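Polyhedrin (Antheraea mylitta cypovirus 4, PDB 5A8S) forms the crystalline matrix of the viral occlusion bodies, the polyhedra, microcrystals that probably protect embedded cypovirus particles outside the insect host. Local coordinates at residues Tyr32-Met38 with Thr185-Asp189. Sequence-based numbering, arbitrary orientation.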
ATOM      1  N   TYR A  32      -6.833  20.071  15.131  1.00 11.61           N
ATOM      2  CA  TYR A  32      -7.788  19.305  15.945  1.00 11.65           C
ATOM      3  C   TYR A  32      -9.174  19.158  15.293  1.00  9.86           C
ATOM      4  O   TYR A  32     -10.039  18.455  15.822  1.00 13.93           O
ATOM      5  CB  TYR A  32      -7.966  19.958  17.320  1.00 10.97           C
ATOM      6  CG  TYR A  32      -6.681  20.113  18.101  1.00 11.84           C
ATOM      7  CD1 TYR A  32      -5.780  19.060  18.220  1.00 11.44           C
ATOM      8  CD2 TYR A  32      -6.368  21.314  18.718  1.00 12.86           C
ATOM      9  CE1 TYR A  32      -4.603  19.207  18.935  1.00 17.64           C
ATOM     10  CE2 TYR A  32      -5.198  21.471  19.430  1.00 12.92           C
ATOM     11  CZ  TYR A  32      -4.318  20.414  19.536  1.00 13.94           C
ATOM     12  OH  TYR A  32      -3.151  20.580  20.250  1.00 15.80           O
ATOM     13  N   VAL A  33      -9.410  19.823  14.168  1.00  8.72           N
ATOM     14  CA  VAL A  33     -10.670  19.626  13.458  1.00 12.42           C
ATOM     15  C   VAL A  33     -10.528  18.295  12.736  1.00 14.02           C
ATOM     16  O   VAL A  33      -9.634  18.140  11.906  1.00 16.41           O
ATOM     17  CB  VAL A  33     -10.954  20.759  12.451  1.00  8.20           C
ATOM     18  CG1 VAL A  33     -12.255  20.503  11.696  1.00 11.59           C
ATOM     19  CG2 VAL A  33     -11.011  22.120  13.159  1.00 11.39           C
ATOM     20  N   GLN A  34     -11.374  17.323  13.065  1.00 10.00           N
ATOM     21  CA  GLN A  34     -11.199  15.969  12.532  1.00 10.25           C
ATOM     22  C   GLN A  34     -11.146  15.974  11.000  1.00 16.59           C
ATOM     23  O   GLN A  34     -11.815  16.776  10.349  1.00 13.76           O
ATOM     24  CB  GLN A  34     -12.292  15.033  13.052  1.00  8.17           C
ATOM     25  CG  GLN A  34     -12.241  14.834  14.573  1.00  9.94           C
ATOM     26  CD  GLN A  34     -11.291  13.722  15.008  1.00 17.79           C
ATOM     27  OE1 GLN A  34     -11.000  12.797  14.242  1.00 12.15           O
ATOM     28  NE2 GLN A  34     -10.812  13.802  16.250  1.00 12.90           N
ATOM     29  N   ASP A  35     -10.331  15.070  10.453  1.00 10.98           N
ATOM     30  CA  ASP A  35      -9.993  15.014   9.025  1.00  9.16           C
ATOM     31  C   ASP A  35      -9.066  16.152   8.562  1.00 17.32           C
ATOM     32  O   ASP A  35      -8.858  16.346   7.364  1.00 16.37           O
ATOM     33  CB  ASP A  35     -11.242  14.925   8.130  1.00 10.80           C
ATOM     34  CG  ASP A  35     -11.302  13.618   7.331  1.00 24.18           C
ATOM     35  OD1 ASP A  35     -10.302  12.872   7.291  1.00 20.30           O
ATOM     36  OD2 ASP A  35     -12.347  13.337   6.714  1.00 25.03           O
ATOM     37  N   ALA A  36      -8.506  16.890   9.514  1.00 12.20           N
ATOM     38  CA  ALA A  36      -7.345  17.733   9.240  1.00 13.22           C
ATOM     39  C   ALA A  36      -6.148  16.813   9.061  1.00 13.26           C
ATOM     40  O   ALA A  36      -6.156  15.679   9.532  1.00 12.53           O
ATOM     41  CB  ALA A  36      -7.096  18.692  10.389  1.00 11.76           C
ATOM     42  N   MET A  37      -5.109  17.292   8.390  1.00 12.74           N
ATOM     43  CA  MET A  37      -3.904  16.487   8.213  1.00 10.73           C
ATOM     44  C   MET A  37      -3.141  16.301   9.534  1.00  8.77           C
ATOM     45  O   MET A  37      -3.122  17.179  10.403  1.00  8.80           O
ATOM     46  CB  MET A  37      -2.988  17.124   7.154  1.00  7.77           C
ATOM     47  CG  MET A  37      -3.641  17.205   5.774  1.00 10.29           C
ATOM     48  SD  MET A  37      -4.183  15.576   5.189  1.00 15.44           S
ATOM     49  CE  MET A  37      -2.616  14.814   4.842  1.00 17.58           C
ATOM     50  N   MET A  38      -2.538  15.125   9.672  1.00 11.33           N
ATOM     51  CA  MET A  38      -1.520  14.857  10.679  1.00 10.01           C
ATOM     52  C   MET A  38      -0.230  14.575   9.922  1.00  8.06           C
ATOM     53  O   MET A  38      -0.269  14.339   8.722  1.00  6.40           O
ATOM     54  CB  MET A  38      -1.893  13.642  11.521  1.00  5.77           C
ATOM     55  CG  MET A  38      -3.030  13.905  12.506  1.00  8.66           C
ATOM     56  SD  MET A  38      -3.702  12.371  13.152  1.00 11.64           S
ATOM     57  CE  MET A  38      -4.729  11.830  11.793  1.00 12.46           C
ATOM     58  N   THR A 185      -3.032   7.299  15.032  1.00  6.16           N
ATOM     59  CA  THR A 185      -4.407   7.540  14.611  1.00  8.80           C
ATOM     60  C   THR A 185      -4.888   8.869  15.159  1.00 13.58           C
ATOM     61  O   THR A 185      -4.303   9.416  16.094  1.00  8.87           O
ATOM     62  CB  THR A 185      -5.394   6.454  15.106  1.00 13.31           C
ATOM     63  OG1 THR A 185      -5.776   6.720  16.464  1.00 15.99           O
ATOM     64  CG2 THR A 185      -4.786   5.072  15.009  1.00 10.81           C
ATOM     65  N   ALA A 186      -5.971   9.370  14.577  1.00  6.61           N
ATOM     66  CA  ALA A 186      -6.623  10.574  15.068  1.00  8.85           C
ATOM     67  C   ALA A 186      -7.122  10.327  16.491  1.00  8.22           C
ATOM     68  O   ALA A 186      -7.536   9.219  16.827  1.00  7.28           O
ATOM     69  CB  ALA A 186      -7.790  10.942  14.147  1.00  8.29           C
ATOM     70  N   ARG A 187      -7.079  11.364  17.319  1.00  7.95           N
ATOM     71  CA  ARG A 187      -7.559  11.282  18.692  1.00 12.45           C
ATOM     72  C   ARG A 187      -9.036  10.934  18.673  1.00 10.37           C
ATOM     73  O   ARG A 187      -9.746  11.291  17.732  1.00 14.69           O
ATOM     74  CB  ARG A 187      -7.337  12.622  19.396  1.00 11.37           C
ATOM     75  CG  ARG A 187      -7.635  12.623  20.894  1.00 10.71           C
ATOM     76  CD  ARG A 187      -7.128  13.915  21.523  1.00  7.38           C
ATOM     77  NE  ARG A 187      -5.725  14.110  21.166  1.00  8.11           N
ATOM     78  CZ  ARG A 187      -5.141  15.287  20.975  1.00 12.07           C
ATOM     79  NH1 ARG A 187      -5.817  16.422  21.132  1.00 10.01           N
ATOM     80  NH2 ARG A 187      -3.866  15.330  20.624  1.00  7.64           N
ATOM     81  N   GLN A 188      -9.499  10.206  19.686  1.00  9.99           N
ATOM     82  CA  GLN A 188     -10.923   9.931  19.810  1.00  7.98           C
ATOM     83  C   GLN A 188     -11.668  11.261  19.647  1.00 10.89           C
ATOM     84  O   GLN A 188     -11.215  12.295  20.128  1.00  9.88           O
ATOM     85  CB  GLN A 188     -11.255   9.243  21.151  1.00  5.66           C
ATOM     86  CG  GLN A 188     -11.129  10.105  22.400  1.00 10.35           C
ATOM     87  CD  GLN A 188      -9.721  10.141  22.983  1.00 16.61           C
ATOM     88  OE1 GLN A 188      -8.732  10.023  22.262  1.00 13.93           O
ATOM     89  NE2 GLN A 188      -9.629  10.317  24.302  1.00 13.63           N
ATOM     90  N   ASP A 189     -12.789  11.227  18.938  1.00  8.36           N
ATOM     91  CA  ASP A 189     -13.560  12.436  18.628  1.00  8.70           C
ATOM     92  C   ASP A 189     -14.500  12.752  19.784  1.00 13.46           C
ATOM     93  O   ASP A 189     -15.720  12.713  19.630  1.00 13.26           O
ATOM     94  CB  ASP A 189     -14.351  12.208  17.332  1.00  9.02           C
ATOM     95  CG  ASP A 189     -15.047  13.463  16.816  1.00 11.66           C
ATOM     96  OD1 ASP A 189     -14.627  14.588  17.147  1.00 11.13           O
ATOM     97  OD2 ASP A 189     -16.010  13.314  16.039  1.00 14.95           O
TER
HETATM   98  O   HOH W   1     -11.125  10.321  15.357  1.00 13.62           O
HETATM   99  O   HOH W   2     -12.192  15.700  17.831  1.00 15.03           O
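Gln34, in a type II beta turn from Val33 to Ala36 closed by Ala36 N to Val33 O at 2.9 Å, faces Asp189 in the extended chain leaving strand 179-185, CA to CA 7.4 Å. The turn lies in the loop between helix 15-29 and strand 38-45, so the contact joins the loop entering strand 38-45 of this polyhedrin's six-stranded antiparallel sheet to the loop leaving strand 179-185 of the three-stranded one. Gln34, its chain bent at chi2 (-86°), gives NE2 to Arg187 O at 3.1 Å, the N-H...O angle 153° and the donor tilted from the carbonyl plane. Water 1 donates to both Gln34 OE1 and Arg187 O, bridging beside this direct bond, while Arg194 also bonds OE1; the amide thus has partners at both ends. Gln34 CG packs 3.5 Å from Asp189 OD1. On the buried side, the Met38 chain bends at chi3 (-78°), bringing CE to 4.0 Å from Ala186 CB. Arg187 bonds through NH2 to Ile124 O, and its NH1 approaches Tyr32 CE1 obliquely at 3.7 Å. Arg148 of the second subunit bonds Gln34 O, tying the turn into the trimer. Water 2 accepts from Gln34 NE2 and donates to Asp189 OD1, 2.8 Å from that oxygen.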